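Local coordinates for protein geranyltranstransferase (Stenotrophomonas maltophilia, PDB 7LBJ) that probably makes farnesyl or a longer prenyl diphosphate by magnesium-dependent condensation of isoprenyl diphosphates, at residues A[29-34]-A[42-47]; A[64-69]-A[283-288]; A[148-153]-A[195-200]; A[210-215]-A[276-281]; A[226-231]-A[252-257]. All blocks are in the same frame, centred on the assembly; numbering follows the deposited sequence. Where two conformers were deposited one is given.

Interaction 1: residues A[29-34]-A[42-47]; sequences ALPSPA and QAMRYS
The chain folds back on helix 38-46, bringing the CA atoms of Pro33 and Gln42 to 4.9 Å; Leu30 and Arg45 face each other more distantly. Arg45 carries the contact. Its chain is extended from CG to NE and runs past Leu30 in the opposite sense. The guanidinium meets two successive backbone carbonyls with its edge. Arg45 NE donates to Pro31 O at 2.7 Å, an almost straight bond (173°). Arg45 NH2 donates to Leu30 O at 2.9 Å from above that carbonyl's plane. Pro33 crosses the arginine at about a right angle, with its CD 3.7 Å from Arg45 NE. Farther out, Pro33 CB rests on Gln42 CG at 3.5 Å. On the buried side, the bend at chi3 (70°) of Met44 sets CE 4.2 Å from both Leu30 CD2 and Pro31 CD. Met44 also packs on helix 115-134 and on Ala156 of the second subunit. Within the loop, Ser32 OG accepts from Ala34 N, an ST turn. A salt bridge from Arg45 NH1 to Asp27 adds a third grip. One arginine thus ties the end of helix 11-29, the loop after it and helix 38-46 together, and its rotation is fixed by bonds at its edge.

Interaction 2: residues A[64-69]-A[283-288]; sequences GHLFGT and EEADAL
Leu66, near the end of helix 55-65, packs on Ala285 and Leu288 and makes the apolar part of this contact. Its two methyls part company. Leu66 CD2 presses against Ala285 CB at 3.5 Å, a tight fit. Leu66 CD1 meets Leu288 CD1 at 3.7 Å, where the two leucines cross at about a right angle. The backbones are close as well, with the CA atoms of Leu66 and Glu284 5.0 Å apart. The polar groups add van der Waals contacts, and no hydrogen bond joins the two segments. Glu284 has CG in the crowded position between backbone N and carbonyl carbon (chi1 70°). There CG lies 3.6 Å from Leu66 O and 4.0 Å from Leu66 CD2. The carboxylate of Glu284 turns back instead, and OE2 accepts from Gly282 N. His65 brings CD2 to 3.5 Å from Glu284 O. Backbone bonds shape 64-69: Gly68, with positive phi, closes a Schellman motif, and Gly64 O accepts from both Phe67 N and Thr69 N. Around the contact, Leu66 also packs on Leu212 and Leu288 on Phe215. His65 and Ala287 pack against helix 11-29. The start of helix 286-297 thus packs against helices 11-29, 55-65 and 206-233.

Interaction 3: residues A[148-153]-A[195-200]; sequences QTLAHA and VRMGAL
Thr149, one turn before Ala153 on helix 140-154, meets helix 176-201 with both branches of its side chain. OG1 accepts from Arg196 NE at 3.0 Å, with an N-H...O angle of 148°. The oxygen lies in the guanidinium plane, at its edge. Arg196 has CG anti to the backbone N (chi1 175°) and a chain extended as far as NE. The hydroxyl of Thr149 also bonds Ala145 O one turn back in its own helix, so OG1 has two partners, Arg196 NE and Ala145 O. Thr149 CG2 packs against Met197 CG at 3.7 Å and against the aliphatic part of Arg196. Leu200 CD1 closes on Thr149 OG1 at 3.9 Å. Next comes Leu150, which is buried. Its CB touches Met197 CE at 4.2 Å, a methyl placed by the bend at chi3 of Met197. Both residues continue into a core with helices 75-92 and 115-134, where Leu133 and Ser80 touch each of them. At the subunit interface, Ala151 packs on Gly131 of the second subunit. The two short helical segments run antiparallel (176°), with axes 10.2 Å apart. Nearly antiparallel helix packing of this kind belongs to the all-alpha fold of polyprenyl synthases.

Interaction 4: residues A[210-215]-A[276-281]; sequences AQLDSF and SILARY. With EDO (1,2-ethanediol), chain F.
Leu278 and Phe215 form the apolar centre, crossing at about a right angle. Leu278 CD1 stands over one face of the Phe215 ring, 4.0 Å from the centroid and 27° off the normal, a CH-pi contact. Leu278 CD1 is nearest Phe215 CE1, at 3.6 Å. The other methyl, Leu278 CD2, meets Leu212 CD2 at 4.0 Å. Beside this, Ile277 packs on helix 206-233, its side chain running past Gln211 in the opposite direction. Ile277 CD1 touches Phe215 CA at 3.7 Å, and Ile277 CG2 sits 3.6 Å from Gln211 O. The same CG2 also packs on Phe215 CB. Phe215 and Leu278 both continue onto Leu288 of helix 286-297.

Farther out, Gln211 and Tyr281 reach toward each other tip to tip. Tyr281 OH donates to Gln211 OE1, and the refined distance of 2.5 Å is very short. The amide and ring planes are 67° apart. CG of Gln211 is anti to the backbone N (chi1 174°), and the chain beyond it is extended. Tyr281 OH has a second partner in Gln208 NE2, so the phenol links two side chains of one helix. A 1,2-ethanediol, probably from the crystallisation liquor, donates through O2 to Asp213 OD2 at a very short 2.5 Å. Ser214 OG bonds its O1 weakly. The same carboxylate oxygen of Asp213 has a salt bridge to Arg192. Helix 260-277 ends here, and the chain leaves it through a type I turn from Leu278 to Tyr281. This is helix-end packing against a long core helix, within the all-alpha fold of prenyl synthases.

Interaction 5: residues A[226-231]-A[252-257]; sequences RDDILD and STFPAL
Asp228 and Phe254 join the second aspartate-rich motif of prenyl synthases, Asp-Asp-Ile-Leu-Asp at 227-231, to the start of helix 254-258. In this family the motif serves magnesium and diphosphate binding; no metal takes part in this contact. The tight part is around Asp228, which is buried. Its OD2 accepts from Phe254 N at 2.9 Å, a nearly straight bond (171°). Asp228 OD2 thus takes the amide of Phe254, the first residue of helix 254-258. The donor comes to the anti side of the carboxylate, 21° out of its plane. Asp228 OD2 is also 3.4 Å from Thr253 CB and 3.3 Å from Phe254 CD2. The carboxylate and the phenyl ring are turned 38° against each other. Behind the carboxylate, Asp228 CB presses on Pro255 CD at 3.5 Å.

The fit is looser one residue on. Ile229 CG1 approaches Pro255 CG at 4.3 Å, and Met260 touches both residues. Toward solvent, Asp231 is exposed and makes no contact with 252-257. Asp227 turns to a different partner, a salt bridge with Arg298 near the C-terminus. Most of the link between helix 206-233 and helix 254-258, residues 235-249, is not modelled.

Phe254 itself is buried among Leu176, Thr180, Leu221 and Val225. Thr253 holds the N-cap position: its OG1 accepts from Ala256 N at 3.1 Å.

Interactions 2, 3 and 4 form one connected patch. Interaction 2 touches both others, through Phe67 on Ala199 and through Leu66 on Leu212 and Tyr281. Interaction 3 meets interaction 4 where Val195 packs on Leu212. Interactions 1 and 5 stand apart, their centres about 35 Å from each other. Interactions 3 and 5 are the buried ones; the other three are partly buried. Helix 206-233 serves interactions 4 and 5, with centres about 26 Å apart. Chemistry follows place. Interaction 2 has no hydrogen bond between its segments, and interaction 4 has one side-chain bond, Tyr281 to Gln211, beside an apolar centre. In interactions 1 and 5 side chains bond backbone groups, whereas interactions 3 and 4 pair two side chains.

Interaction 1: residues A[29-34]-A[42-47]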
# COMPACT_ATOMS: atom_id res chain seq x y z
N ALA A 29 -9.14 -7.45 13.17
CA ALA A 29 -9.01 -6.96 11.80
C ALA A 29 -8.05 -7.78 10.93
O ALA A 29 -8.12 -7.68 9.70
CB ALA A 29 -8.51 -5.51 11.78
N LEU A 30 -7.18 -8.55 11.52
CA LEU A 30 -6.23 -9.31 10.73
C LEU A 30 -6.72 -10.73 10.47
O LEU A 30 -7.42 -11.32 11.31
CB LEU A 30 -4.88 -9.37 11.45
CG LEU A 30 -4.17 -8.03 11.53
CD1 LEU A 30 -3.04 -8.17 12.53
CD2 LEU A 30 -3.63 -7.63 10.16
N PRO A 31 -6.35 -11.32 9.33
CA PRO A 31 -6.76 -12.70 9.03
C PRO A 31 -6.24 -13.68 10.07
O PRO A 31 -5.19 -13.48 10.68
CB PRO A 31 -6.15 -12.98 7.66
CG PRO A 31 -5.77 -11.63 7.10
CD PRO A 31 -5.47 -10.76 8.28
N SER A 32 -6.98 -14.77 10.24
CA SER A 32 -6.63 -15.77 11.23
C SER A 32 -5.38 -16.54 10.80
O SER A 32 -5.21 -16.83 9.61
CB SER A 32 -7.78 -16.76 11.44
OG SER A 32 -7.27 -18.01 11.91
N PRO A 33 -4.52 -16.92 11.74
CA PRO A 33 -3.36 -17.75 11.38
C PRO A 33 -3.75 -19.15 10.92
O PRO A 33 -2.90 -19.85 10.35
CB PRO A 33 -2.56 -17.80 12.69
CG PRO A 33 -3.61 -17.63 13.76
CD PRO A 33 -4.60 -16.66 13.19
N ALA A 34 -5.00 -19.57 11.12
CA ALA A 34 -5.41 -20.88 10.64
C ALA A 34 -5.93 -20.87 9.21
O ALA A 34 -5.97 -21.93 8.58
CB ALA A 34 -6.48 -21.47 11.57
N GLN A 42 0.22 -15.50 9.82
CA GLN A 42 0.96 -15.54 11.07
C GLN A 42 2.00 -14.43 11.11
O GLN A 42 2.18 -13.77 12.15
CB GLN A 42 1.65 -16.90 11.22
CG GLN A 42 0.73 -18.04 11.53
CD GLN A 42 1.40 -19.40 11.35
OE1 GLN A 42 2.64 -19.50 11.37
NE2 GLN A 42 0.60 -20.44 11.15
N ALA A 43 2.67 -14.19 9.98
CA ALA A 43 3.72 -13.18 9.95
C ALA A 43 3.15 -11.78 10.03
O ALA A 43 3.75 -10.89 10.64
CB ALA A 43 4.55 -13.35 8.68
N MET A 44 2.00 -11.55 9.38
CA MET A 44 1.33 -10.27 9.53
C MET A 44 1.01 -9.98 10.99
O MET A 44 1.26 -8.88 11.50
CB MET A 44 0.06 -10.25 8.67
CG MET A 44 0.35 -10.21 7.16
SD MET A 44 -1.16 -10.54 6.21
CE MET A 44 -2.11 -9.05 6.52
N ARG A 45 0.45 -10.98 11.70
CA ARG A 45 0.10 -10.78 13.10
C ARG A 45 1.34 -10.62 13.96
O ARG A 45 1.37 -9.76 14.85
CB ARG A 45 -0.73 -11.95 13.61
CG ARG A 45 -2.13 -11.98 13.04
CD ARG A 45 -2.86 -13.29 13.33
NE ARG A 45 -4.27 -13.01 13.18
CZ ARG A 45 -5.06 -12.58 14.16
NH1 ARG A 45 -4.67 -12.62 15.42
NH2 ARG A 45 -6.26 -12.10 13.85
N TYR A 46 2.35 -11.45 13.72
CA TYR A 46 3.61 -11.35 14.46
C TYR A 46 4.19 -9.95 14.37
O TYR A 46 4.83 -9.47 15.32
CB TYR A 46 4.60 -12.37 13.92
CG TYR A 46 5.93 -12.44 14.63
CD1 TYR A 46 6.07 -13.17 15.81
CD2 TYR A 46 7.05 -11.80 14.12
CE1 TYR A 46 7.30 -13.25 16.46
CE2 TYR A 46 8.29 -11.88 14.78
CZ TYR A 46 8.41 -12.61 15.94
OH TYR A 46 9.64 -12.69 16.59
N SER A 47 3.98 -9.29 13.23
CA SER A 47 4.55 -7.98 12.97
C SER A 47 3.76 -6.83 13.57
O SER A 47 4.24 -5.69 13.53
CB SER A 47 4.65 -7.75 11.44
OG SER A 47 5.41 -8.77 10.83

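Interaction 2: residues A[64-69]-A[283-288]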
# COMPACT_ATOMS: atom_id res chain seq x y z
N GLY A 64 -8.79 12.97 18.26
CA GLY A 64 -10.24 12.90 18.23
C GLY A 64 -10.84 13.28 19.56
O GLY A 64 -11.93 13.86 19.62
N HIS A 65 -10.12 12.98 20.65
CA HIS A 65 -10.63 13.24 22.00
C HIS A 65 -10.82 14.73 22.24
O HIS A 65 -11.70 15.12 23.03
CB HIS A 65 -9.66 12.62 23.02
CG HIS A 65 -10.12 12.71 24.44
ND1 HIS A 65 -11.16 11.96 24.93
CD2 HIS A 65 -9.66 13.45 25.48
CE1 HIS A 65 -11.34 12.24 26.21
NE2 HIS A 65 -10.44 13.14 26.57
N LEU A 66 -10.01 15.57 21.59
CA LEU A 66 -10.16 17.02 21.70
C LEU A 66 -11.57 17.47 21.37
O LEU A 66 -12.04 18.48 21.90
CB LEU A 66 -9.21 17.73 20.74
CG LEU A 66 -7.74 17.96 21.00
CD1 LEU A 66 -7.19 18.65 19.74
CD2 LEU A 66 -7.60 18.86 22.21
N PHE A 67 -12.23 16.77 20.46
CA PHE A 67 -13.55 17.13 19.96
C PHE A 67 -14.65 16.29 20.58
O PHE A 67 -15.81 16.42 20.17
CB PHE A 67 -13.57 16.99 18.44
CG PHE A 67 -12.43 17.70 17.78
CD1 PHE A 67 -12.54 19.05 17.45
CD2 PHE A 67 -11.23 17.05 17.53
CE1 PHE A 67 -11.50 19.72 16.87
CE2 PHE A 67 -10.17 17.73 16.94
CZ PHE A 67 -10.31 19.05 16.62
N GLY A 68 -14.31 15.43 21.54
CA GLY A 68 -15.31 14.58 22.15
C GLY A 68 -15.72 13.41 21.29
O GLY A 68 -16.78 12.82 21.54
N THR A 69 -14.92 13.05 20.30
CA THR A 69 -15.28 12.01 19.36
C THR A 69 -15.22 10.64 20.01
O THR A 69 -14.29 10.33 20.77
CB THR A 69 -14.34 12.06 18.16
OG1 THR A 69 -14.46 13.36 17.58
CG2 THR A 69 -14.69 11.00 17.13
N GLU A 283 -9.14 20.55 29.65
CA GLU A 283 -8.71 19.19 29.95
C GLU A 283 -8.79 18.27 28.76
O GLU A 283 -8.13 17.23 28.76
CB GLU A 283 -9.55 18.60 31.08
CG GLU A 283 -8.94 18.79 32.44
CD GLU A 283 -9.85 18.27 33.51
OE1 GLU A 283 -10.09 17.04 33.53
OE2 GLU A 283 -10.35 19.09 34.30
N GLU A 284 -9.61 18.61 27.76
CA GLU A 284 -9.74 17.75 26.60
C GLU A 284 -8.42 17.58 25.85
O GLU A 284 -8.26 16.60 25.13
CB GLU A 284 -10.82 18.29 25.65
CG GLU A 284 -10.47 19.60 24.92
CD GLU A 284 -10.69 20.89 25.73
OE1 GLU A 284 -11.00 20.81 26.93
OE2 GLU A 284 -10.54 21.99 25.15
N ALA A 285 -7.47 18.50 26.02
CA ALA A 285 -6.16 18.36 25.40
C ALA A 285 -5.13 17.65 26.29
O ALA A 285 -3.97 17.52 25.87
CB ALA A 285 -5.60 19.72 24.97
N ASP A 286 -5.52 17.19 27.49
CA ASP A 286 -4.53 16.58 28.38
C ASP A 286 -3.92 15.31 27.78
O ASP A 286 -2.75 15.02 28.05
CB ASP A 286 -5.15 16.28 29.75
CG ASP A 286 -5.15 17.49 30.67
OD1 ASP A 286 -4.51 18.51 30.32
OD2 ASP A 286 -5.79 17.44 31.73
N ALA A 287 -4.69 14.54 27.00
CA ALA A 287 -4.13 13.35 26.38
C ALA A 287 -3.05 13.72 25.37
O ALA A 287 -1.94 13.16 25.39
CB ALA A 287 -5.23 12.51 25.72
N LEU A 288 -3.33 14.68 24.49
CA LEU A 288 -2.30 15.13 23.56
C LEU A 288 -1.10 15.69 24.32
O LEU A 288 0.05 15.42 23.96
CB LEU A 288 -2.85 16.18 22.59
CG LEU A 288 -3.58 15.70 21.35
CD1 LEU A 288 -4.03 16.90 20.54
CD2 LEU A 288 -2.68 14.81 20.50

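Interaction 3: residues A[148-153]-A[195-200]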
# COMPACT_ATOMS: atom_id res chain seq x y z
N GLN A 148 -6.64 10.10 1.57
CA GLN A 148 -5.69 11.03 0.97
C GLN A 148 -4.58 11.36 1.96
O GLN A 148 -3.39 11.43 1.59
CB GLN A 148 -6.40 12.31 0.56
CG GLN A 148 -7.44 12.17 -0.54
CD GLN A 148 -8.21 13.46 -0.74
OE1 GLN A 148 -8.75 14.02 0.21
NE2 GLN A 148 -8.26 13.94 -1.96
N THR A 149 -4.95 11.61 3.21
CA THR A 149 -3.96 11.98 4.22
C THR A 149 -2.94 10.86 4.39
O THR A 149 -1.72 11.10 4.40
CB THR A 149 -4.66 12.28 5.56
OG1 THR A 149 -5.47 13.45 5.41
CG2 THR A 149 -3.65 12.52 6.70
N LEU A 150 -3.42 9.62 4.54
CA LEU A 150 -2.52 8.51 4.82
C LEU A 150 -1.62 8.21 3.62
O LEU A 150 -0.43 7.94 3.79
CB LEU A 150 -3.33 7.26 5.20
CG LEU A 150 -2.47 6.09 5.68
CD1 LEU A 150 -1.77 6.44 7.02
CD2 LEU A 150 -3.38 4.86 5.87
N ALA A 151 -2.18 8.26 2.41
CA ALA A 151 -1.37 8.00 1.23
C ALA A 151 -0.28 9.05 1.07
O ALA A 151 0.89 8.72 0.79
CB ALA A 151 -2.23 7.97 -0.03
N HIS A 152 -0.63 10.32 1.23
CA HIS A 152 0.38 11.37 1.08
C HIS A 152 1.50 11.21 2.09
O HIS A 152 2.68 11.40 1.77
CB HIS A 152 -0.24 12.77 1.22
CG HIS A 152 0.76 13.87 1.02
ND1 HIS A 152 1.19 14.69 2.04
CD2 HIS A 152 1.41 14.28 -0.10
CE1 HIS A 152 2.07 15.56 1.56
NE2 HIS A 152 2.22 15.33 0.27
N ALA A 153 1.16 10.85 3.33
CA ALA A 153 2.15 10.73 4.38
C ALA A 153 2.97 9.45 4.30
O ALA A 153 4.05 9.39 4.91
CB ALA A 153 1.45 10.82 5.74
N VAL A 195 -2.37 12.66 13.76
CA VAL A 195 -3.08 13.76 14.39
C VAL A 195 -4.14 14.33 13.45
O VAL A 195 -5.26 14.63 13.86
CB VAL A 195 -2.08 14.84 14.85
CG1 VAL A 195 -2.81 16.15 15.26
CG2 VAL A 195 -1.21 14.27 16.00
N ARG A 196 -3.80 14.49 12.16
CA ARG A 196 -4.77 15.06 11.23
C ARG A 196 -5.99 14.17 11.09
O ARG A 196 -7.13 14.67 11.03
CB ARG A 196 -4.11 15.29 9.86
CG ARG A 196 -5.10 15.76 8.81
CD ARG A 196 -4.40 16.04 7.47
NE ARG A 196 -5.39 16.27 6.42
CZ ARG A 196 -5.98 17.43 6.20
NH1 ARG A 196 -5.67 18.51 6.90
NH2 ARG A 196 -6.90 17.51 5.24
N MET A 197 -5.79 12.85 11.02
CA MET A 197 -6.92 11.94 10.82
C MET A 197 -7.85 11.93 12.02
O MET A 197 -9.07 11.94 11.87
CB MET A 197 -6.43 10.53 10.49
CG MET A 197 -5.70 10.53 9.12
SD MET A 197 -4.65 9.08 8.87
CE MET A 197 -5.93 8.01 8.39
N GLY A 198 -7.28 11.90 13.24
CA GLY A 198 -8.12 11.99 14.42
C GLY A 198 -8.95 13.25 14.43
O GLY A 198 -10.13 13.23 14.78
N ALA A 199 -8.35 14.37 14.02
CA ALA A 199 -9.07 15.64 14.02
C ALA A 199 -10.10 15.68 12.90
O ALA A 199 -11.20 16.22 13.09
CB ALA A 199 -8.09 16.81 13.88
N LEU A 200 -9.78 15.09 11.74
CA LEU A 200 -10.79 14.99 10.68
C LEU A 200 -11.99 14.18 11.16
O LEU A 200 -13.14 14.55 10.89
CB LEU A 200 -10.19 14.34 9.44
CG LEU A 200 -9.27 15.22 8.61
CD1 LEU A 200 -8.62 14.36 7.53
CD2 LEU A 200 -10.07 16.36 8.00

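Interaction 4: residues A[210-215]-A[276-281]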
# COMPACT_ATOMS: atom_id res chain seq x y z
N ALA A 210 -4.63 23.13 11.11
CA ALA A 210 -3.29 23.70 10.94
C ALA A 210 -2.60 23.87 12.28
O ALA A 210 -1.39 23.65 12.41
CB ALA A 210 -3.39 25.04 10.21
N GLN A 211 -3.34 24.29 13.29
CA GLN A 211 -2.75 24.42 14.62
C GLN A 211 -2.26 23.07 15.15
O GLN A 211 -1.13 22.95 15.65
CB GLN A 211 -3.80 25.04 15.54
CG GLN A 211 -3.44 25.11 17.01
CD GLN A 211 -4.67 25.49 17.82
OE1 GLN A 211 -5.56 24.66 18.01
NE2 GLN A 211 -4.78 26.74 18.22
N LEU A 212 -3.09 22.04 15.04
CA LEU A 212 -2.70 20.70 15.49
C LEU A 212 -1.56 20.15 14.65
O LEU A 212 -0.74 19.36 15.15
CB LEU A 212 -3.89 19.75 15.43
CG LEU A 212 -4.98 20.17 16.40
CD1 LEU A 212 -6.20 19.27 16.29
CD2 LEU A 212 -4.44 20.19 17.85
N ASP A 213 -1.50 20.52 13.37
CA ASP A 213 -0.39 20.07 12.55
C ASP A 213 0.92 20.65 13.04
O ASP A 213 1.95 19.97 13.01
CB ASP A 213 -0.64 20.44 11.09
CG ASP A 213 0.35 19.78 10.16
OD1 ASP A 213 0.45 18.54 10.18
OD2 ASP A 213 1.02 20.51 9.39
N SER A 214 0.90 21.91 13.50
CA SER A 214 2.10 22.53 14.05
C SER A 214 2.56 21.78 15.30
O SER A 214 3.76 21.57 15.52
CB SER A 214 1.78 23.99 14.37
OG SER A 214 2.90 24.69 14.85
N PHE A 215 1.61 21.39 16.14
CA PHE A 215 1.95 20.57 17.30
C PHE A 215 2.54 19.23 16.87
O PHE A 215 3.57 18.78 17.39
CB PHE A 215 0.68 20.36 18.14
CG PHE A 215 0.79 19.28 19.21
CD1 PHE A 215 1.30 19.58 20.47
CD2 PHE A 215 0.37 17.99 18.95
CE1 PHE A 215 1.39 18.58 21.45
CE2 PHE A 215 0.44 17.00 19.92
CZ PHE A 215 0.96 17.29 21.17
N SER A 276 3.02 25.13 24.43
CA SER A 276 2.49 26.46 24.11
C SER A 276 1.40 26.41 23.04
O SER A 276 0.49 27.25 23.03
CB SER A 276 3.61 27.38 23.62
OG SER A 276 3.95 27.05 22.27
N ILE A 277 1.50 25.47 22.10
CA ILE A 277 0.52 25.40 21.00
C ILE A 277 -0.85 25.02 21.54
O ILE A 277 -1.88 25.50 21.05
CB ILE A 277 0.98 24.44 19.90
CG1 ILE A 277 2.26 24.96 19.24
CG2 ILE A 277 -0.11 24.25 18.80
CD1 ILE A 277 3.03 23.88 18.48
N LEU A 278 -0.88 24.16 22.56
CA LEU A 278 -2.14 23.68 23.12
C LEU A 278 -2.59 24.46 24.36
O LEU A 278 -3.54 24.04 25.03
CB LEU A 278 -2.03 22.20 23.49
CG LEU A 278 -1.61 21.22 22.39
CD1 LEU A 278 -1.70 19.77 22.88
CD2 LEU A 278 -2.46 21.43 21.13
N ALA A 279 -1.93 25.58 24.67
CA ALA A 279 -2.12 26.17 25.99
C ALA A 279 -3.54 26.66 26.24
O ALA A 279 -3.97 26.74 27.39
CB ALA A 279 -1.12 27.32 26.19
N ARG A 280 -4.30 26.97 25.19
CA ARG A 280 -5.62 27.54 25.42
C ARG A 280 -6.71 26.49 25.62
O ARG A 280 -7.82 26.85 26.02
CB ARG A 280 -5.99 28.47 24.27
CG ARG A 280 -5.21 29.79 24.29
CD ARG A 280 -5.51 30.58 23.05
NE ARG A 280 -4.76 31.83 23.00
CZ ARG A 280 -4.51 32.50 21.88
NH1 ARG A 280 -4.88 32.02 20.70
NH2 ARG A 280 -3.89 33.67 21.94
N TYR A 281 -6.42 25.22 25.35
CA TYR A 281 -7.40 24.16 25.52
C TYR A 281 -7.60 23.84 27.00
O TYR A 281 -6.73 24.09 27.84
CB TYR A 281 -6.96 22.89 24.80
CG TYR A 281 -7.01 22.95 23.28
CD1 TYR A 281 -5.93 23.42 22.55
CD2 TYR A 281 -8.13 22.49 22.58
CE1 TYR A 281 -5.97 23.48 21.17
CE2 TYR A 281 -8.17 22.52 21.19
CZ TYR A 281 -7.09 23.02 20.50
OH TYR A 281 -7.10 23.07 19.12
C1 EDO F . 4.03 23.94 10.51
O1 EDO F . 3.72 24.44 11.83
C2 EDO F . 3.45 22.55 10.33
O2 EDO F . 2.10 22.72 9.88

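Interaction 5: residues A[226-231]-A[252-257]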
# COMPACT_ATOMS: atom_id res chain seq x y z
N ARG A 226 14.97 12.99 21.01
CA ARG A 226 15.05 12.21 22.24
C ARG A 226 15.70 10.85 21.99
O ARG A 226 16.54 10.40 22.79
CB ARG A 226 13.64 12.01 22.84
CG ARG A 226 13.59 11.13 24.10
CD ARG A 226 14.60 11.61 25.14
NE ARG A 226 14.46 10.97 26.44
CZ ARG A 226 15.30 11.16 27.46
NH1 ARG A 226 16.36 11.95 27.35
NH2 ARG A 226 15.06 10.55 28.62
N ASP A 227 15.30 10.18 20.91
CA ASP A 227 15.88 8.88 20.57
C ASP A 227 17.38 8.99 20.40
O ASP A 227 18.14 8.17 20.93
CB ASP A 227 15.23 8.34 19.29
CG ASP A 227 13.99 7.49 19.57
OD1 ASP A 227 13.51 7.45 20.72
OD2 ASP A 227 13.48 6.85 18.61
N ASP A 228 17.83 10.02 19.67
CA ASP A 228 19.26 10.24 19.48
C ASP A 228 19.97 10.43 20.81
O ASP A 228 21.06 9.87 21.02
CB ASP A 228 19.50 11.47 18.59
CG ASP A 228 19.35 11.16 17.13
OD1 ASP A 228 18.93 10.03 16.79
OD2 ASP A 228 19.68 12.05 16.32
N ILE A 229 19.39 11.23 21.70
CA ILE A 229 20.01 11.45 23.00
C ILE A 229 20.11 10.14 23.77
O ILE A 229 21.14 9.84 24.39
CB ILE A 229 19.24 12.53 23.79
CG1 ILE A 229 19.46 13.90 23.16
CG2 ILE A 229 19.69 12.55 25.25
CD1 ILE A 229 18.44 14.93 23.60
N LEU A 230 19.05 9.33 23.73
CA LEU A 230 19.05 8.06 24.45
C LEU A 230 20.09 7.10 23.89
O LEU A 230 20.76 6.39 24.65
CB LEU A 230 17.66 7.42 24.39
CG LEU A 230 16.58 8.13 25.19
CD1 LEU A 230 15.22 7.53 24.86
CD2 LEU A 230 16.88 8.03 26.68
N ASP A 231 20.23 7.06 22.56
CA ASP A 231 21.24 6.21 21.94
C ASP A 231 22.64 6.51 22.47
O ASP A 231 23.41 5.60 22.76
CB ASP A 231 21.20 6.37 20.41
CG ASP A 231 20.02 5.66 19.78
OD1 ASP A 231 19.39 4.82 20.45
OD2 ASP A 231 19.73 5.94 18.60
N SER A 252 25.19 10.37 11.17
CA SER A 252 24.85 11.72 11.61
C SER A 252 23.63 11.71 12.53
O SER A 252 22.61 11.09 12.22
CB SER A 252 24.58 12.63 10.40
OG SER A 252 25.80 13.08 9.83
N THR A 253 23.75 12.40 13.66
CA THR A 253 22.72 12.47 14.69
C THR A 253 22.69 13.89 15.23
O THR A 253 23.64 14.66 15.06
CB THR A 253 22.99 11.52 15.86
OG1 THR A 253 24.15 11.99 16.58
CG2 THR A 253 23.26 10.11 15.38
N PHE A 254 21.62 14.20 15.94
CA PHE A 254 21.55 15.56 16.47
C PHE A 254 22.61 15.80 17.54
O PHE A 254 23.22 16.87 17.53
CB PHE A 254 20.13 15.86 16.98
CG PHE A 254 19.12 15.97 15.86
CD1 PHE A 254 19.10 17.09 15.05
CD2 PHE A 254 18.26 14.92 15.58
CE1 PHE A 254 18.20 17.20 14.00
CE2 PHE A 254 17.36 15.02 14.52
CZ PHE A 254 17.32 16.16 13.74
N PRO A 255 22.90 14.86 18.46
CA PRO A 255 24.02 15.14 19.39
C PRO A 255 25.36 15.24 18.70
O PRO A 255 26.22 16.00 19.16
CB PRO A 255 23.98 13.96 20.37
CG PRO A 255 22.56 13.45 20.28
CD PRO A 255 22.17 13.65 18.85
N ALA A 256 25.59 14.50 17.62
CA ALA A 256 26.89 14.59 16.96
C ALA A 256 27.05 15.94 16.27
O ALA A 256 28.14 16.53 16.30
CB ALA A 256 27.09 13.45 15.97
N LEU A 257 25.98 16.44 15.67
CA LEU A 257 26.05 17.68 14.91
C LEU A 257 25.88 18.92 15.78
O LEU A 257 26.42 19.98 15.45
CB LEU A 257 24.99 17.68 13.82
CG LEU A 257 25.26 16.78 12.62
CD1 LEU A 257 23.96 16.52 11.85
CD2 LEU A 257 26.26 17.44 11.72